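Local coordinates for DNA-(apurinic or apyrimidinic site) endonuclease 2 (Xenopus laevis, PDB 6WCD), which works in DNA base excision repair as a weak apurinic/apyrimidinic endonuclease and removes nucleotides from DNA ends as a 3'-to-5' exonuclease, at residues L25-D28 and I29-L32. Numbering follows the deposited sequence.
With BU1 (1,4-butanediol), chain D.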
loop_
_atom_site.group_PDB
_atom_site.type_symbol
_atom_site.label_atom_id
_atom_site.label_comp_id
_atom_site.label_asym_id
_atom_site.label_seq_id
_atom_site.Cartn_x
_atom_site.Cartn_y
_atom_site.Cartn_z
ATOM N N LEU A 25 -1.678 2.333 16.337
ATOM C CA LEU A 25 -2.448 1.723 15.265
ATOM C C LEU A 25 -2.691 0.246 15.519
ATOM O O LEU A 25 -3.581 -0.359 14.886
ATOM C CB LEU A 25 -1.743 1.926 13.937
ATOM C CG LEU A 25 -1.654 3.352 13.468
ATOM C CD1 LEU A 25 -0.703 3.479 12.316
ATOM C CD2 LEU A 25 -3.037 3.857 13.032
ATOM N N ASP A 26 -1.921 -0.368 16.423
ATOM C CA ASP A 26 -2.138 -1.727 16.952
ATOM C C ASP A 26 -2.307 -2.755 15.824
ATOM O O ASP A 26 -3.365 -3.384 15.681
ATOM C CB ASP A 26 -3.357 -1.771 17.881
ATOM C CG ASP A 26 -3.455 -3.065 18.667
ATOM O OD1 ASP A 26 -2.428 -3.773 18.797
ATOM O OD2 ASP A 26 -4.561 -3.382 19.129
ATOM N N ALA A 27 -1.225 -2.966 15.066
ATOM C CA ALA A 27 -1.252 -3.896 13.959
ATOM C C ALA A 27 0.107 -4.556 13.746
ATOM O O ALA A 27 1.148 -4.014 14.132
ATOM C CB ALA A 27 -1.660 -3.213 12.649
ATOM N N ASP A 28 0.090 -5.712 13.112
ATOM C CA ASP A 28 1.309 -6.486 12.922
ATOM C C ASP A 28 2.084 -6.068 11.690
ATOM O O ASP A 28 3.316 -6.260 11.622
ATOM C CB ASP A 28 0.960 -7.948 12.759
ATOM C CG ASP A 28 0.156 -8.469 13.958
ATOM O OD1 ASP A 28 -1.082 -8.700 13.866
ATOM O OD2 ASP A 28 0.767 -8.561 15.030
ATOM N N ILE A 29 1.404 -5.534 10.703
ATOM C CA ILE A 29 1.979 -4.963 9.488
ATOM C C ILE A 29 1.324 -3.603 9.301
ATOM O O ILE A 29 0.079 -3.523 9.260
ATOM C CB ILE A 29 1.733 -5.858 8.280
ATOM C CG1 ILE A 29 2.342 -7.260 8.472
ATOM C CG2 ILE A 29 2.312 -5.208 6.994
ATOM C CD1 ILE A 29 2.013 -8.262 7.383
ATOM N N ILE A 30 2.135 -2.561 9.188
ATOM C CA ILE A 30 1.627 -1.209 8.977
ATOM C C ILE A 30 2.260 -0.672 7.712
ATOM O O ILE A 30 3.493 -0.524 7.635
ATOM C CB ILE A 30 1.898 -0.284 10.180
ATOM C CG1 ILE A 30 1.197 -0.855 11.400
ATOM C CG2 ILE A 30 1.479 1.164 9.853
ATOM C CD1 ILE A 30 1.694 -0.315 12.672
ATOM N N CYS A 31 1.423 -0.320 6.751
ATOM C CA CYS A 31 1.833 0.148 5.448
ATOM C C CYS A 31 1.506 1.633 5.337
ATOM O O CYS A 31 0.327 2.027 5.405
ATOM C CB CYS A 31 1.145 -0.639 4.355
ATOM S SG CYS A 31 1.616 -2.394 4.342
ATOM N N LEU A 32 2.523 2.428 5.168
ATOM C CA LEU A 32 2.401 3.879 5.027
ATOM C C LEU A 32 2.666 4.282 3.600
ATOM O O LEU A 32 3.604 3.782 2.951
ATOM C CB LEU A 32 3.372 4.613 5.930
ATOM C CG LEU A 32 3.260 4.269 7.421
ATOM C CD1 LEU A 32 4.245 5.081 8.246
ATOM C CD2 LEU A 32 1.878 4.437 7.953
HETATM C C1 BU1 D . 1.454 -12.775 16.835
HETATM C C2 BU1 D . 1.050 -11.765 15.753
HETATM C C3 BU1 D . -0.461 -11.741 15.522
HETATM C C4 BU1 D . -0.821 -12.767 14.459
HETATM O O5 BU1 D . 1.815 -14.010 16.264
HETATM O O6 BU1 D . -2.192 -13.106 14.423
#
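Ile-30 folds its branched side chain back against the loop that leads into its strand and overlaps Ala-27 and Leu-25. Its CG1 lies 3.9 Å from Ala-27 CB, while Ile-30 CG2 meets Leu-25 CD1 at 4.0 Å, the leucine and isoleucine crossing at a slant. With chi1 at -61°, CG1 sits beside the backbone N of Ile-30 and CG2 is anti to that nitrogen, which sets CG1 toward Ala-27 and CG2 toward Leu-25. The far methyl, CD1 of Ile-30, comes to 4.0 Å from Ala-27 O. The chain leaves helix 18-25 at Asp-26, whose positive phi (52°) is consistent with the sharp change of direction into the strand. Lys-304 NZ hydrogen-bonds to the carbonyl oxygens of both Leu-25 and Asp-26 there.

Asp-28 sends its carboxylate away from this apolar group. OD1 accepts a hydrogen bond from the backbone N of Lys-2, and the other oxygen, OD2, rests 3.3 Å from C2 of the butanediol, a contact with carbon; the diol is hydrogen-bonded to Met-1 N and Gln-310 OE1. With alanine in place of Asp-28, Lys-2 N would probably lose its side-chain acceptor and a gap would open beside the diol's carbon chain. Ile-29, next along, points to the other face of the sheet, where it packs on Ile-3 and Thr-70.

Strand 29-33 then runs parallel to strand 2-7 and antiparallel to strand 68-72. Helix 18-25 therefore forms the connection of a beta-alpha-beta unit, with Leu-25, Ala-27 and Ile-30 packed where the helix returns to the strand, on the helix-covered face of one of the two sheets that make up the core of the DNase I-like endonuclease/exonuclease/phosphatase fold.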